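Local coordinates for carbohydrate-binding protein (PDB 6N1B) that probably acts as an N-acetylgalactosamine deacetylase on the blood group A antigen, binding the sugar in a glycan pocket near bound calcium, at residues Gly34-Pro39 and Asp93-Val98; Asp49-His54 and Arg385-Gly390; Arg215-Leu220 and Met240-Asp245. One frame throughout, in Å; residues are numbered along the deposited sequence.

Overall arrangement
The fold is consistent with a five-bladed beta-propeller, with the chain's N-terminal strand 30-31 lying against 385-395 at the edge of the last blade. From there the chain runs through 34-39, which meets 93-98 in interaction 1, a loop-to-loop contact that closes a loop through the first blade's strands. Interaction 2 joins 49-54 to 385-390 and closes nearly the whole ring, first blade against last. These two contacts cross along the sequence and touch, Q36 N lying 2.9 Å from I389 O. Interaction 3, 215-220 with 240-245, closes a short loop nested inside that of interaction 2; it holds two strands of one blade together, its centre about 31 Å from those of the others.

Interaction 1 (Gly34-Pro39 and Asp93-Val98); sequences GYQDFP and DGVHWV
Where the chain passes from the last to the first blade of what appears to be a five-bladed beta-propeller, Q36 and F38 of the entering loop close on W97, in the loop that leaves the first blade's outer strand 87-91. The indole is held in two ways. Its NE1 donates to Q36 OE1 at 2.8 Å in a nearly straight bond (167°), and the oxygen sits close to the indole plane, at the ring edge. Seen from the amide, however, NE1 stands above the carbonyl plane, 47° out of it. Past CG the Q36 chain runs extended, which carries the amide across to the indole; its NE2 then makes a weak bond to G94 O, 3.1 Å away, an oxygen that also accepts from W355 NE1.

Over one face of the indole lies the F38 ring, in an offset stack with the five-membered ring: centroids 4.3 Å apart, planes inclined by 28°. The overlap is toward the rims, and F38 CZ comes to 3.5 Å from W97 NE1. Y73 meets the F38 ring edge-to-face, while V89 touches both F38 and W97, so the stack is buried against strand 87-91.

Two waters stand in for direct backbone bonds. One accepts from D37 N and donates to V95 O; the other donates to D37 O (2.7 Å) and accepts from W97 N (2.9 Å). The D37 carboxylate itself turns to S371.

The loop carrying W97 is shaped from within by D93. Its OD1 accepts from V95 N, an Asx turn, and from H96 N, which extends it to an Asx motif; its OD2 accepts from H96 ND1 at 2.7 Å, close to the imidazole plane.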
loop_
_atom_site.group_PDB
_atom_site.type_symbol
_atom_site.label_atom_id
_atom_site.label_comp_id
_atom_site.label_asym_id
_atom_site.label_seq_id
_atom_site.Cartn_x
_atom_site.Cartn_y
_atom_site.Cartn_z
ATOM N N GLY A 34 -2.034 8.149 -18.677
ATOM C CA GLY A 34 -0.623 7.858 -18.346
ATOM C C GLY A 34 -0.513 7.323 -16.890
ATOM O O GLY A 34 -1.463 6.661 -16.425
ATOM N N TYR A 35 0.611 7.606 -16.283
ATOM C CA TYR A 35 0.855 7.162 -14.932
ATOM C C TYR A 35 1.758 8.153 -14.230
ATOM O O TYR A 35 1.985 9.243 -14.814
ATOM C CB TYR A 35 1.273 5.693 -14.852
ATOM C CG TYR A 35 2.518 5.407 -15.655
ATOM C CD1 TYR A 35 3.802 5.793 -15.223
ATOM C CD2 TYR A 35 2.434 4.758 -16.891
ATOM C CE1 TYR A 35 4.958 5.497 -16.001
ATOM C CE2 TYR A 35 3.599 4.501 -17.667
ATOM C CZ TYR A 35 4.843 4.846 -17.212
ATOM O OH TYR A 35 5.978 4.618 -17.939
ATOM N N GLN A 36 2.199 7.887 -12.982
ATOM C CA GLN A 36 2.991 8.860 -12.247
ATOM C C GLN A 36 4.385 8.379 -12.195
ATOM O O GLN A 36 4.707 7.198 -12.111
ATOM C CB GLN A 36 2.412 9.096 -10.839
ATOM C CG GLN A 36 1.086 9.817 -10.902
ATOM C CD GLN A 36 0.529 10.227 -9.570
ATOM O OE1 GLN A 36 1.030 9.852 -8.522
ATOM N NE2 GLN A 36 -0.597 10.959 -9.608
ATOM N N ASP A 37 5.349 9.336 -12.270
ATOM C CA ASP A 37 6.775 8.971 -12.231
ATOM C C ASP A 37 7.276 8.793 -10.820
ATOM O O ASP A 37 7.377 9.725 -10.075
ATOM C CB ASP A 37 7.609 9.987 -12.991
ATOM C CG ASP A 37 7.351 9.911 -14.428
ATOM O OD1 ASP A 37 7.469 8.840 -15.099
ATOM O OD2 ASP A 37 6.962 10.959 -14.968
ATOM N N PHE A 38 7.621 7.603 -10.451
ATOM C CA PHE A 38 8.296 7.288 -9.216
ATOM C C PHE A 38 9.707 6.800 -9.521
ATOM O O PHE A 38 9.840 5.938 -10.407
ATOM C CB PHE A 38 7.575 6.223 -8.400
ATOM C CG PHE A 38 6.267 6.634 -7.750
ATOM C CD1 PHE A 38 5.076 6.928 -8.419
ATOM C CD2 PHE A 38 6.246 6.789 -6.366
ATOM C CE1 PHE A 38 3.934 7.333 -7.747
ATOM C CE2 PHE A 38 5.116 7.195 -5.727
ATOM C CZ PHE A 38 3.996 7.469 -6.409
ATOM N N PRO A 39 10.720 7.282 -8.845
ATOM C CA PRO A 39 12.084 6.838 -9.111
ATOM C C PRO A 39 12.344 5.495 -8.473
ATOM O O PRO A 39 11.907 5.222 -7.350
ATOM C CB PRO A 39 12.901 7.964 -8.546
ATOM C CG PRO A 39 12.096 8.441 -7.398
ATOM C CD PRO A 39 10.668 8.307 -7.791
ATOM N N ASP A 93 1.577 18.116 -4.636
ATOM C CA ASP A 93 0.362 17.979 -5.399
ATOM C C ASP A 93 -0.232 16.550 -5.530
ATOM O O ASP A 93 -1.339 16.388 -6.030
ATOM C CB ASP A 93 0.507 18.656 -6.772
ATOM C CG ASP A 93 1.596 18.064 -7.660
ATOM O OD1 ASP A 93 2.133 16.986 -7.367
ATOM O OD2 ASP A 93 1.962 18.748 -8.644
ATOM N N GLY A 94 0.490 15.529 -5.080
ATOM C CA GLY A 94 0.032 14.178 -5.334
ATOM C C GLY A 94 0.207 13.642 -6.724
ATOM O O GLY A 94 -0.342 12.621 -7.008
ATOM N N VAL A 95 1.027 14.329 -7.530
ATOM C CA VAL A 95 1.268 14.006 -8.878
ATOM C C VAL A 95 2.733 13.918 -9.236
ATOM O O VAL A 95 3.183 12.951 -9.871
ATOM C CB VAL A 95 0.511 14.950 -9.876
ATOM C CG1 VAL A 95 0.854 14.671 -11.343
ATOM C CG2 VAL A 95 -0.982 14.889 -9.653
ATOM N N HIS A 96 3.427 14.996 -8.911
ATOM C CA HIS A 96 4.841 15.110 -9.195
ATOM C C HIS A 96 5.600 14.806 -7.920
ATOM O O HIS A 96 5.493 15.554 -6.941
ATOM C CB HIS A 96 5.155 16.535 -9.699
ATOM C CG HIS A 96 4.319 16.909 -10.872
ATOM N ND1 HIS A 96 3.180 17.660 -10.757
ATOM C CD2 HIS A 96 4.413 16.522 -12.174
ATOM C CE1 HIS A 96 2.661 17.805 -11.982
ATOM N NE2 HIS A 96 3.395 17.115 -12.858
ATOM N N TRP A 97 6.336 13.736 -7.876
ATOM C CA TRP A 97 6.969 13.228 -6.662
ATOM C C TRP A 97 8.466 13.519 -6.757
ATOM O O TRP A 97 9.089 13.376 -7.843
ATOM C CB TRP A 97 6.732 11.719 -6.594
ATOM C CG TRP A 97 5.295 11.353 -6.428
ATOM C CD1 TRP A 97 4.416 10.985 -7.415
ATOM C CD2 TRP A 97 4.540 11.422 -5.231
ATOM N NE1 TRP A 97 3.143 10.849 -6.925
ATOM C CE2 TRP A 97 3.183 11.084 -5.559
ATOM C CE3 TRP A 97 4.830 11.765 -3.906
ATOM C CZ2 TRP A 97 2.202 11.030 -4.581
ATOM C CZ3 TRP A 97 3.854 11.662 -2.982
ATOM C CH2 TRP A 97 2.536 11.342 -3.288
ATOM N N VAL A 98 9.070 13.846 -5.627
ATOM C CA VAL A 98 10.499 14.077 -5.549
ATOM C C VAL A 98 11.116 13.340 -4.360
ATOM O O VAL A 98 10.412 13.071 -3.365
ATOM C CB VAL A 98 10.793 15.600 -5.407
ATOM C CG1 VAL A 98 10.333 16.350 -6.618
ATOM C CG2 VAL A 98 10.238 16.212 -4.135
HETATM O O HOH W 1 4.287 12.092 -12.159
HETATM O O HOH W 2 6.891 12.354 -10.379
#

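Interaction 2 (Asp49-His54 and Arg385-Gly390); sequences DDQVTH and RIWRIG
R388 reaches back to D49 and D50, while Q51 reaches forward to W387. In the first of these hydrogen-bonded grips, R388 NH1 donates to D49 O at 3.1 Å, in the carbonyl plane and near the guanidinium plane, and more weakly to D50 O at 3.0 Å; both oxygens lie at the guanidinium edge. The R388 chain bends at chi2 (-63°), which brings its end round to these carbonyls although CB points away. A water completes the grip, donating to D49 O and accepting from R388 NH2.

In the second, Q51 OE1 accepts W387 N at 3.1 Å (161°), and its NE2 is held by D383 OD1 and A48 O. One main-chain hydrogen bond joins the segments: V52 N donates to W387 O at 3.0 Å, from well above the carbonyl plane. Q51 CA brings its hydrogen to the same oxygen.

This joins strand 52-54, at the start of the first blade, to strand 385-390 of the last, where the apparent propeller ring closes. The short segments run 63° apart, too skewed for a regular ladder.

Apolar contact follows. V52 CG2 packs on I389 CD1 at 3.6 Å, the two side chains crossing at about a right angle, and Y73 touches both. I386 CD1 lies against the Q51 amide carbon, CD.

At the aromatic group, T53 and the W387 indole lie side by side. T53 OG1 sits at the ring edge, 3.5 Å from W387 CE3, and is bonded to S357 OG. The W387 side chain lies about 5 Å from both bound galactose units, and its ring meets the glycan-pocket residue Y335 edge-to-face.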
loop_
_atom_site.group_PDB
_atom_site.type_symbol
_atom_site.label_atom_id
_atom_site.label_comp_id
_atom_site.label_asym_id
_atom_site.label_seq_id
_atom_site.Cartn_x
_atom_site.Cartn_y
_atom_site.Cartn_z
ATOM N N ASP A 49 13.804 0.669 -16.433
ATOM C CA ASP A 49 13.970 1.438 -15.216
ATOM C C ASP A 49 12.613 1.807 -14.607
ATOM O O ASP A 49 11.622 1.924 -15.261
ATOM C CB ASP A 49 14.723 2.737 -15.568
ATOM C CG ASP A 49 16.208 2.571 -15.821
ATOM O OD1 ASP A 49 16.807 1.534 -15.518
ATOM O OD2 ASP A 49 16.781 3.544 -16.346
ATOM N N ASP A 50 12.677 2.186 -13.303
ATOM C CA ASP A 50 11.618 2.913 -12.663
ATOM C C ASP A 50 10.261 2.144 -12.589
ATOM O O ASP A 50 9.196 2.741 -12.529
ATOM C CB ASP A 50 11.423 4.311 -13.170
ATOM C CG ASP A 50 12.657 5.161 -13.015
ATOM O OD1 ASP A 50 13.392 4.971 -12.053
ATOM O OD2 ASP A 50 12.979 5.942 -13.925
ATOM N N GLN A 51 10.366 0.800 -12.581
ATOM C CA GLN A 51 9.203 -0.030 -12.326
ATOM C C GLN A 51 8.924 -0.076 -10.789
ATOM O O GLN A 51 9.866 -0.294 -10.027
ATOM C CB GLN A 51 9.355 -1.422 -12.924
ATOM C CG GLN A 51 9.514 -1.422 -14.446
ATOM C CD GLN A 51 9.620 -2.806 -14.966
ATOM O OE1 GLN A 51 8.644 -3.563 -14.803
ATOM N NE2 GLN A 51 10.755 -3.183 -15.541
ATOM N N VAL A 52 7.632 0.079 -10.465
ATOM C CA VAL A 52 7.261 0.355 -9.102
ATOM C C VAL A 52 5.852 -0.217 -8.863
ATOM O O VAL A 52 5.041 -0.355 -9.784
ATOM C CB VAL A 52 7.264 1.853 -8.757
ATOM C CG1 VAL A 52 8.702 2.417 -8.688
ATOM C CG2 VAL A 52 6.435 2.663 -9.756
ATOM N N THR A 53 5.593 -0.538 -7.543
ATOM C CA THR A 53 4.279 -1.049 -7.136
ATOM C C THR A 53 3.969 -0.685 -5.723
ATOM O O THR A 53 4.825 -0.214 -4.965
ATOM C CB THR A 53 4.270 -2.620 -7.397
ATOM O OG1 THR A 53 2.928 -3.060 -7.394
ATOM C CG2 THR A 53 5.067 -3.327 -6.344
ATOM N N HIS A 54 2.719 -0.979 -5.392
ATOM C CA HIS A 54 2.290 -0.914 -3.999
ATOM C C HIS A 54 2.601 0.417 -3.285
ATOM O O HIS A 54 3.328 0.488 -2.289
ATOM C CB HIS A 54 2.823 -2.098 -3.209
ATOM C CG HIS A 54 2.142 -2.430 -1.910
ATOM N ND1 HIS A 54 2.070 -1.656 -0.748
ATOM C CD2 HIS A 54 1.552 -3.657 -1.692
ATOM C CE1 HIS A 54 1.412 -2.446 0.145
ATOM N NE2 HIS A 54 1.089 -3.601 -0.419
ATOM N N ARG A 385 6.301 -8.648 -17.692
ATOM C CA ARG A 385 5.268 -7.659 -17.450
ATOM C C ARG A 385 6.025 -6.378 -16.994
ATOM O O ARG A 385 7.230 -6.459 -16.759
ATOM C CB ARG A 385 4.357 -8.185 -16.260
ATOM C CG ARG A 385 3.695 -9.500 -16.555
ATOM C CD ARG A 385 2.776 -9.958 -15.443
ATOM N NE ARG A 385 2.183 -11.231 -15.842
ATOM C CZ ARG A 385 1.925 -12.232 -15.037
ATOM N NH1 ARG A 385 2.167 -12.210 -13.747
ATOM N NH2 ARG A 385 1.501 -13.350 -15.631
ATOM N N ILE A 386 5.289 -5.291 -16.949
ATOM C CA ILE A 386 5.839 -4.020 -16.480
ATOM C C ILE A 386 4.950 -3.523 -15.341
ATOM O O ILE A 386 3.745 -3.549 -15.389
ATOM C CB ILE A 386 5.898 -2.961 -17.598
ATOM C CG1 ILE A 386 6.880 -3.327 -18.690
ATOM C CG2 ILE A 386 6.233 -1.571 -17.067
ATOM C CD1 ILE A 386 8.360 -3.158 -18.334
ATOM N N TRP A 387 5.618 -3.058 -14.279
ATOM C CA TRP A 387 4.983 -2.574 -13.049
ATOM C C TRP A 387 5.008 -1.045 -12.992
ATOM O O TRP A 387 6.136 -0.471 -13.007
ATOM C CB TRP A 387 5.698 -3.098 -11.789
ATOM C CG TRP A 387 5.926 -4.580 -11.680
ATOM C CD1 TRP A 387 6.765 -5.328 -12.390
ATOM C CD2 TRP A 387 5.281 -5.479 -10.721
ATOM N NE1 TRP A 387 6.785 -6.667 -11.942
ATOM C CE2 TRP A 387 5.840 -6.770 -10.929
ATOM C CE3 TRP A 387 4.346 -5.293 -9.744
ATOM C CZ2 TRP A 387 5.507 -7.864 -10.159
ATOM C CZ3 TRP A 387 3.930 -6.419 -8.985
ATOM C CH2 TRP A 387 4.531 -7.665 -9.215
ATOM N N ARG A 388 3.864 -0.393 -12.824
ATOM C CA ARG A 388 3.836 1.053 -12.620
ATOM C C ARG A 388 2.752 1.450 -11.605
ATOM O O ARG A 388 1.865 0.656 -11.226
ATOM C CB ARG A 388 3.450 1.789 -13.961
ATOM C CG ARG A 388 4.328 1.578 -15.167
ATOM C CD ARG A 388 5.753 2.093 -14.989
ATOM N NE ARG A 388 6.442 1.897 -16.252
ATOM C CZ ARG A 388 7.736 1.963 -16.427
ATOM N NH1 ARG A 388 8.562 2.242 -15.403
ATOM N NH2 ARG A 388 8.248 1.742 -17.653
ATOM N N ILE A 389 2.813 2.731 -11.208
ATOM C CA ILE A 389 1.817 3.374 -10.338
ATOM C C ILE A 389 1.211 4.538 -11.067
ATOM O O ILE A 389 1.944 5.413 -11.588
ATOM C CB ILE A 389 2.494 3.913 -9.027
ATOM C CG1 ILE A 389 3.026 2.750 -8.193
ATOM C CG2 ILE A 389 1.517 4.751 -8.232
ATOM C CD1 ILE A 389 4.046 3.201 -7.109
ATOM N N GLY A 390 -0.124 4.562 -11.089
ATOM C CA GLY A 390 -0.919 5.643 -11.650
ATOM C C GLY A 390 -1.962 6.191 -10.690
ATOM O O GLY A 390 -1.792 6.011 -9.481
HETATM O O HOH W 3 11.083 2.589 -17.883
HETATM O O HOH W 4 9.376 -6.480 -15.005
#

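Interaction 3 (Arg215-Leu220 and Met240-Asp245); sequences RDVFIL and MRYSDD
F218 and S243 exchange backbone bonds both ways: F218 N donates to S243 O at 2.8 Å, S243 N to F218 O at 2.9 Å. Two residues further along, L220 and R241 repeat the pattern, with L220 N to R241 O and R241 N to L220 O both 2.9 Å. Between these hydrogen-bonded pairs lies the non-hydrogen-bonded pair I219 and Y242, whose side chains run alongside each other on one face. I219 CG2 also touches M240 CE at 3.7 Å; the M240 chain is bent at chi3, which folds its methyl toward the isoleucine. V217 CG2 adds contact with Y242 CB.

At the end of the tyrosine, R215 NH1 donates to Y242 OH at 3.2 Å. The guanidinium is turned almost perpendicular to the phenol ring (89°), and the hydroxyl is tilted from the guanidinium plane. D212 fixes the arginine through a salt bridge to NE.

These are the two middle strands, 217-224 and 237-243, of one blade in the probable five-bladed propeller; the segments run antiparallel at 154°. Strand 207-212 flanks the pair on one side and 253-254 on the other.

The opposite face carries F218, L220, R241 and S243. The carbonyl oxygen of D245 stands 3.6 Å above the F218 ring, toward its rim, while S243 O and D244 O lie at the ring edge. Y211 meets the same ring edge-to-face, and W249 touches F218, L220 and S243.

Further out, S243 OG accepts D245 N in an ST turn and is bonded to T248 O, shaping the strand exit. A water donating to D244 OD1 at 2.7 Å makes a weak link to D216 O.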
loop_
_atom_site.group_PDB
_atom_site.type_symbol
_atom_site.label_atom_id
_atom_site.label_comp_id
_atom_site.label_asym_id
_atom_site.label_seq_id
_atom_site.Cartn_x
_atom_site.Cartn_y
_atom_site.Cartn_z
ATOM N N ARG A 215 -11.541 4.764 19.961
ATOM C CA ARG A 215 -11.038 3.802 20.955
ATOM C C ARG A 215 -9.625 4.140 21.414
ATOM O O ARG A 215 -9.201 3.623 22.444
ATOM C CB ARG A 215 -11.198 2.385 20.411
ATOM C CG ARG A 215 -12.626 1.813 20.419
ATOM C CD ARG A 215 -12.785 0.591 19.641
ATOM N NE ARG A 215 -12.193 0.502 18.253
ATOM C CZ ARG A 215 -11.989 -0.678 17.669
ATOM N NH1 ARG A 215 -12.578 -1.835 18.259
ATOM N NH2 ARG A 215 -11.724 -0.508 16.426
ATOM N N ASP A 216 -8.845 4.884 20.591
ATOM C CA ASP A 216 -7.491 5.266 20.851
ATOM C C ASP A 216 -6.577 4.060 20.852
ATOM O O ASP A 216 -6.004 3.583 21.826
ATOM C CB ASP A 216 -7.350 6.123 22.068
ATOM C CG ASP A 216 -7.934 7.493 21.833
ATOM O OD1 ASP A 216 -7.621 8.073 20.743
ATOM O OD2 ASP A 216 -8.720 8.034 22.622
ATOM N N VAL A 217 -6.453 3.510 19.611
ATOM C CA VAL A 217 -5.685 2.263 19.395
ATOM C C VAL A 217 -5.197 2.270 17.900
ATOM O O VAL A 217 -5.988 2.765 17.043
ATOM C CB VAL A 217 -6.566 1.025 19.730
ATOM C CG1 VAL A 217 -7.766 0.850 18.804
ATOM C CG2 VAL A 217 -5.742 -0.241 19.847
ATOM N N PHE A 218 -4.018 1.763 17.669
ATOM C CA PHE A 218 -3.614 1.469 16.303
ATOM C C PHE A 218 -4.199 0.121 15.867
ATOM O O PHE A 218 -4.208 -0.841 16.681
ATOM C CB PHE A 218 -2.064 1.444 16.170
ATOM C CG PHE A 218 -1.411 2.779 16.407
ATOM C CD1 PHE A 218 -1.176 3.291 17.663
ATOM C CD2 PHE A 218 -1.065 3.564 15.306
ATOM C CE1 PHE A 218 -0.548 4.497 17.861
ATOM C CE2 PHE A 218 -0.422 4.801 15.514
ATOM C CZ PHE A 218 -0.191 5.237 16.794
ATOM N N ILE A 219 -4.592 0.019 14.610
ATOM C CA ILE A 219 -5.117 -1.173 14.013
ATOM C C ILE A 219 -4.310 -1.521 12.800
ATOM O O ILE A 219 -4.022 -0.628 11.970
ATOM C CB ILE A 219 -6.623 -1.064 13.684
ATOM C CG1 ILE A 219 -7.411 -0.477 14.850
ATOM C CG2 ILE A 219 -7.145 -2.387 13.239
ATOM C CD1 ILE A 219 -8.869 -0.200 14.562
ATOM N N LEU A 220 -3.967 -2.789 12.630
ATOM C CA LEU A 220 -3.229 -3.261 11.461
ATOM C C LEU A 220 -4.022 -4.420 10.853
ATOM O O LEU A 220 -4.340 -5.386 11.572
ATOM C CB LEU A 220 -1.823 -3.696 11.865
ATOM C CG LEU A 220 -0.869 -4.199 10.748
ATOM C CD1 LEU A 220 0.595 -4.002 11.212
ATOM C CD2 LEU A 220 -1.079 -5.632 10.342
ATOM N N MET A 240 -7.045 -8.753 11.689
ATOM C CA MET A 240 -6.655 -7.490 12.313
ATOM C C MET A 240 -5.947 -7.742 13.619
ATOM O O MET A 240 -6.144 -8.759 14.278
ATOM C CB MET A 240 -7.934 -6.594 12.489
ATOM C CG MET A 240 -8.798 -7.090 13.636
ATOM S SD MET A 240 -10.463 -6.359 13.670
ATOM C CE MET A 240 -10.036 -4.673 13.798
ATOM N N ARG A 241 -5.088 -6.780 13.983
ATOM C CA ARG A 241 -4.395 -6.731 15.238
ATOM C C ARG A 241 -4.475 -5.312 15.808
ATOM O O ARG A 241 -4.584 -4.335 15.048
ATOM C CB ARG A 241 -2.916 -7.097 15.093
ATOM C CG ARG A 241 -2.674 -8.494 14.601
ATOM C CD ARG A 241 -1.212 -8.637 14.226
ATOM N NE ARG A 241 -0.740 -10.049 14.010
ATOM C CZ ARG A 241 -0.898 -10.737 12.961
ATOM N NH1 ARG A 241 -1.485 -10.225 11.881
ATOM N NH2 ARG A 241 -0.462 -11.969 12.836
ATOM N N TYR A 242 -4.401 -5.213 17.134
ATOM C CA TYR A 242 -4.444 -3.980 17.847
ATOM C C TYR A 242 -3.115 -3.693 18.531
ATOM O O TYR A 242 -2.386 -4.589 18.976
ATOM C CB TYR A 242 -5.542 -4.043 18.889
ATOM C CG TYR A 242 -6.975 -4.138 18.330
ATOM C CD1 TYR A 242 -7.681 -3.056 17.889
ATOM C CD2 TYR A 242 -7.623 -5.375 18.286
ATOM C CE1 TYR A 242 -8.968 -3.102 17.472
ATOM C CE2 TYR A 242 -8.951 -5.475 17.837
ATOM C CZ TYR A 242 -9.618 -4.314 17.420
ATOM O OH TYR A 242 -10.950 -4.358 17.032
ATOM N N SER A 243 -2.828 -2.396 18.716
ATOM C CA SER A 243 -1.603 -1.973 19.381
ATOM C C SER A 243 -1.835 -0.600 20.074
ATOM O O SER A 243 -2.393 0.297 19.429
ATOM C CB SER A 243 -0.439 -1.812 18.422
ATOM O OG SER A 243 0.694 -1.248 19.075
ATOM N N ASP A 244 -1.355 -0.406 21.277
ATOM C CA ASP A 244 -1.404 0.900 21.890
ATOM C C ASP A 244 -0.537 1.956 21.225
ATOM O O ASP A 244 -0.765 3.151 21.376
ATOM C CB ASP A 244 -1.172 0.823 23.396
ATOM C CG ASP A 244 -2.403 0.332 24.126
ATOM O OD1 ASP A 244 -3.517 0.886 23.848
ATOM O OD2 ASP A 244 -2.269 -0.562 24.972
ATOM N N ASP A 245 0.550 1.543 20.581
ATOM C CA ASP A 245 1.583 2.451 20.106
ATOM C C ASP A 245 1.984 2.246 18.662
ATOM O O ASP A 245 2.743 3.082 18.123
ATOM C CB ASP A 245 2.826 2.372 21.035
ATOM C CG ASP A 245 3.480 1.068 21.090
ATOM O OD1 ASP A 245 3.042 0.058 20.485
ATOM O OD2 ASP A 245 4.493 0.988 21.861
HETATM O O HOH W 5 -6.100 0.627 23.300
HETATM O O HOH W 6 -3.151 3.767 22.676
HETATM O O HOH W 7 -3.298 -8.076 11.334
#